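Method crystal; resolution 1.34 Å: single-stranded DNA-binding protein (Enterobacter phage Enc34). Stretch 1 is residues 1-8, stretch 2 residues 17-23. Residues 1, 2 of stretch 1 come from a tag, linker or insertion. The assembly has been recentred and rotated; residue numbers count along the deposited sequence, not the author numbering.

Stretch 1, residues 1-8: GLAEKLVP
Stretch 2 (17-23) LYKSGHI

A single branched aliphatic side chain can join two segments by offering each methyl to a different ring, and Leu6 of this phage single-stranded DNA-binding protein is a clear example. After a weakly bonded helical turn around residues 2-5, entered from tag-derived Leu2, the chain extends (Leu6 phi/psi -74/146, Val7 -119/110) and Pro8 meets Tyr18 as an antiparallel, non-hydrogen-bonded pair, CA to CA 4.2 Å. The hydrogen bond between the stretches runs from Lys19 N to Val7 O, 2.8 Å and nearly straight at 171°.

Leu6 points toward the second stretch as rotamer m,t. Its CD1 lies 3.8 Å from the Tyr18 ring centroid, 9° off the normal, while CD2 sits 3.7 Å from the His22 centroid, 20° off. Both rings are held at chi1 m, with chi2 -84° for Tyr18 and 82° for His22. Ser20, chi1 p, brings OG 2.7 Å from His22 ND1; a water joins the same OG (2.7 Å) to Val7 N (2.9 Å). A type I turn from Tyr18 to Gly21 carries the Tyr18 ring and Ser20, and His22 follows it; Gly21 at phi/psi 92/-8 suits glycine, since a CB would jam against the preceding carbonyl. Exposed Lys19, chi1 m and then t throughout, lays CD 3.7 Å from Val7 CG1 (chi1 t). Between the stretches 399 Å², both sides summed, is buried, with Leu6 (78 Å²) and Tyr18 (76 Å²) giving the most: an apolar branch against a flat ring face.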

ATOM      1  N   GLY A   1      -4.479  14.144 -11.754  1.00 35.97           N
ATOM      2  CA  GLY A   1      -3.703  13.003 -11.188  1.00 28.54           C
ATOM      3  C   GLY A   1      -4.434  11.692 -11.325  1.00 22.76           C
ATOM      4  O   GLY A   1      -5.417  11.555 -12.079  1.00 24.35           O
ATOM      5  N   LEU A   2      -3.975  10.718 -10.562  1.00 19.76           N
ATOM      6  CA  LEU A   2      -4.480   9.370 -10.723  1.00 17.90           C
ATOM      7  C   LEU A   2      -5.975   9.257 -10.412  1.00 19.51           C
ATOM      8  O   LEU A   2      -6.732   8.555 -11.122  1.00 19.35           O
ATOM      9  CB  LEU A   2      -3.698   8.451  -9.794  1.00 18.81           C
ATOM     10  CG  LEU A   2      -4.043   6.988  -9.812  1.00 20.00           C
ATOM     11  CD1 LEU A   2      -3.693   6.383 -11.148  1.00 25.08           C
ATOM     12  CD2 LEU A   2      -3.353   6.309  -8.638  1.00 20.78           C
ATOM     13  N   ALA A   3      -6.381   9.894  -9.322  1.00 20.23           N
ATOM     14  CA  ALA A   3      -7.760   9.783  -8.816  1.00 20.87           C
ATOM     15  C   ALA A   3      -8.812  10.076  -9.885  1.00 20.03           C
ATOM     16  O   ALA A   3      -9.841   9.419  -9.925  1.00 22.96           O
ATOM     17  CB  ALA A   3      -7.935  10.726  -7.644  1.00 24.57           C
ATOM     18  N   GLU A   4      -8.538  11.046 -10.747  1.00 20.74           N
ATOM     19  CA  GLU A   4      -9.528  11.505 -11.714  1.00 22.83           C
ATOM     20  C   GLU A   4      -9.685  10.488 -12.847  1.00 23.28           C
ATOM     21  O   GLU A   4     -10.701  10.475 -13.504  1.00 28.34           O
ATOM     22  CB  GLU A   4      -9.174  12.918 -12.253  1.00 27.16           C
ATOM     23  CG  GLU A   4      -8.140  12.952 -13.365  1.00 31.27           C
ATOM     24  CD  GLU A   4      -7.753  14.359 -13.774  1.00 41.61           C
ATOM     25  OE1 GLU A   4      -8.662  15.191 -13.960  1.00 53.94           O
ATOM     26  OE2 GLU A   4      -6.539  14.626 -13.940  1.00 49.78           O
ATOM     27  N   LYS A   5      -8.696   9.603 -13.019  1.00 19.80           N
ATOM     28  CA  LYS A   5      -8.673   8.640 -14.128  1.00 21.42           C
ATOM     29  C   LYS A   5      -9.262   7.276 -13.775  1.00 21.03           C
ATOM     30  O   LYS A   5      -9.709   6.525 -14.654  1.00 25.51           O
ATOM     31  CB  LYS A   5      -7.234   8.452 -14.609  1.00 23.19           C
ATOM     32  CG  LYS A   5      -6.620   9.766 -15.094  1.00 25.73           C
ATOM     33  CD  LYS A   5      -5.187   9.620 -15.533  1.00 28.33           C
ATOM     34  CE  LYS A   5      -4.673  10.948 -16.073  1.00 33.11           C
ATOM     35  NZ  LYS A   5      -3.527  10.719 -16.975  1.00 36.90           N
ATOM     36  N   LEU A   6      -9.261   6.943 -12.501  1.00 16.13           N
ATOM     37  CA  LEU A   6      -9.688   5.608 -12.075  1.00 16.78           C
ATOM     38  C   LEU A   6     -11.189   5.425 -12.163  1.00 16.73           C
ATOM     39  O   LEU A   6     -11.961   6.331 -11.877  1.00 20.96           O
ATOM     40  CB  LEU A   6      -9.278   5.383 -10.641  1.00 19.40           C
ATOM     41  CG  LEU A   6      -7.800   5.317 -10.377  1.00 19.47           C
ATOM     42  CD1 LEU A   6      -7.574   5.313  -8.872  1.00 23.05           C
ATOM     43  CD2 LEU A   6      -7.197   4.089 -11.041  1.00 24.05           C
ATOM     44  N   VAL A   7     -11.590   4.215 -12.490  1.00 16.80           N
ATOM     45  CA  VAL A   7     -12.992   3.896 -12.712  1.00 19.29           C
ATOM     46  C   VAL A   7     -13.374   2.833 -11.673  1.00 18.13           C
ATOM     47  O   VAL A   7     -12.888   1.710 -11.744  1.00 19.53           O
ATOM     48  CB  VAL A   7     -13.239   3.322 -14.121  1.00 21.82           C
ATOM     49  CG1 VAL A   7     -14.717   2.970 -14.317  1.00 24.32           C
ATOM     50  CG2 VAL A   7     -12.785   4.296 -15.190  1.00 22.28           C
ATOM     51  N   PRO A   8     -14.207   3.192 -10.686  1.00 21.66           N
ATOM     52  CA  PRO A   8     -14.551   2.203  -9.649  1.00 21.58           C
ATOM     53  C   PRO A   8     -15.263   0.972 -10.175  1.00 19.78           C
ATOM     54  O   PRO A   8     -16.145   1.094 -11.040  1.00 23.61           O
ATOM     55  CB  PRO A   8     -15.440   2.987  -8.669  1.00 23.29           C
ATOM     56  CG  PRO A   8     -15.101   4.421  -8.914  1.00 26.08           C
ATOM     57  CD  PRO A   8     -14.754   4.526 -10.370  1.00 22.89           C
ATOM     58  N   LEU A  17     -12.096  -1.198  -5.165  1.00 14.28           N
ATOM     59  CA  LEU A  17     -11.489  -1.914  -6.282  1.00 13.60           C
ATOM     60  C   LEU A  17     -11.894  -1.194  -7.535  1.00 14.04           C
ATOM     61  O   LEU A  17     -13.073  -0.862  -7.725  1.00 16.13           O
ATOM     62  CB  LEU A  17     -11.980  -3.358  -6.332  1.00 14.06           C
ATOM     63  CG  LEU A  17     -11.495  -4.145  -7.529  1.00 14.37           C
ATOM     64  CD1 LEU A  17      -9.984  -4.408  -7.471  1.00 14.63           C
ATOM     65  CD2 LEU A  17     -12.227  -5.454  -7.586  1.00 15.78           C
ATOM     66  N   TYR A  18     -10.918  -0.925  -8.396  1.00 12.47           N
ATOM     67  CA  TYR A  18     -11.131  -0.244  -9.665  1.00 14.39           C
ATOM     68  C   TYR A  18     -11.148  -1.261 -10.811  1.00 14.19           C
ATOM     69  O   TYR A  18     -10.565  -2.354 -10.717  1.00 14.92           O
ATOM     70  CB  TYR A  18     -10.062   0.867  -9.870  1.00 13.94           C
ATOM     71  CG  TYR A  18     -10.168   1.907  -8.798  1.00 14.10           C
ATOM     72  CD1 TYR A  18     -11.073   2.951  -8.914  1.00 15.86           C
ATOM     73  CD2 TYR A  18      -9.418   1.813  -7.630  1.00 13.86           C
ATOM     74  CE1 TYR A  18     -11.197   3.906  -7.929  1.00 16.54           C
ATOM     75  CE2 TYR A  18      -9.579   2.740  -6.609  1.00 15.51           C
ATOM     76  CZ  TYR A  18     -10.465   3.803  -6.775  1.00 15.98           C
ATOM     77  OH  TYR A  18     -10.620   4.726  -5.761  1.00 20.89           O
ATOM     78  N   LYS A  19     -11.764  -0.866 -11.919  1.00 14.97           N
ATOM     79  CA  LYS A  19     -11.871  -1.739 -13.075  1.00 16.75           C
ATOM     80  C   LYS A  19     -10.533  -2.173 -13.638  1.00 16.74           C
ATOM     81  O   LYS A  19     -10.412  -3.242 -14.206  1.00 18.60           O
ATOM     82  CB  LYS A  19     -12.713  -1.103 -14.168  1.00 18.20           C
ATOM     83  CG  LYS A  19     -14.182  -1.047 -13.783  1.00 22.10           C
ATOM     84  CD  LYS A  19     -15.058  -0.702 -14.965  1.00 28.03           C
ATOM     85  CE  LYS A  19     -16.473  -0.441 -14.491  1.00 31.34           C
ATOM     86  NZ  LYS A  19     -17.422  -0.279 -15.625  1.00 37.44           N
ATOM     87  N   SER A  20      -9.529  -1.301 -13.497  1.00 16.30           N
ATOM     88  CA  SER A  20      -8.177  -1.509 -13.939  1.00 15.24           C
ATOM     89  C   SER A  20      -7.322  -2.346 -12.964  1.00 14.44           C
ATOM     90  O   SER A  20      -6.134  -2.573 -13.202  1.00 15.70           O
ATOM     91  CB  SER A  20      -7.552  -0.121 -14.100  1.00 16.02           C
ATOM     92  OG  SER A  20      -7.734   0.614 -12.891  1.00 17.64           O
ATOM     93  N   GLY A  21      -7.908  -2.793 -11.859  1.00 13.08           N
ATOM     94  CA  GLY A  21      -7.216  -3.611 -10.868  1.00 13.29           C
ATOM     95  C   GLY A  21      -6.557  -2.852  -9.747  1.00 11.54           C
ATOM     96  O   GLY A  21      -6.055  -3.441  -8.799  1.00 13.16           O
ATOM     97  N   HIS A  22      -6.526  -1.511  -9.847  1.00 12.07           N
ATOM     98  CA  HIS A  22      -6.088  -0.705  -8.731  1.00 10.86           C
ATOM     99  C   HIS A  22      -6.938  -0.945  -7.504  1.00 11.09           C
ATOM    100  O   HIS A  22      -8.127  -1.294  -7.644  1.00 12.82           O
ATOM    101  CB  HIS A  22      -6.138   0.788  -9.093  1.00 11.49           C
ATOM    102  CG  HIS A  22      -5.196   1.180 -10.177  1.00 12.16           C
ATOM    103  ND1 HIS A  22      -5.484   1.000 -11.502  1.00 12.97           N
ATOM    104  CD2 HIS A  22      -3.975   1.780 -10.127  1.00 13.35           C
ATOM    105  CE1 HIS A  22      -4.492   1.486 -12.232  1.00 13.56           C
ATOM    106  NE2 HIS A  22      -3.546   1.932 -11.415  1.00 14.25           N
ATOM    107  N   ILE A  23      -6.322  -0.783  -6.348  1.00 10.62           N
ATOM    108  CA  ILE A  23      -6.973  -0.979  -5.071  1.00 11.44           C
ATOM    109  C   ILE A  23      -6.687   0.247  -4.215  1.00 11.87           C
ATOM    110  O   ILE A  23      -5.514   0.567  -3.958  1.00 11.74           O
ATOM    111  CB  ILE A  23      -6.437  -2.244  -4.355  1.00 12.31           C
ATOM    112  CG1 ILE A  23      -6.542  -3.462  -5.274  1.00 13.67           C
ATOM    113  CG2 ILE A  23      -7.182  -2.463  -3.039  1.00 13.93           C
ATOM    114  CD1 ILE A  23      -5.782  -4.659  -4.754  1.00 15.86           C
TER
HETATM  115  O   HOH W   1      -9.753   2.321 -13.619  1.00 19.28           O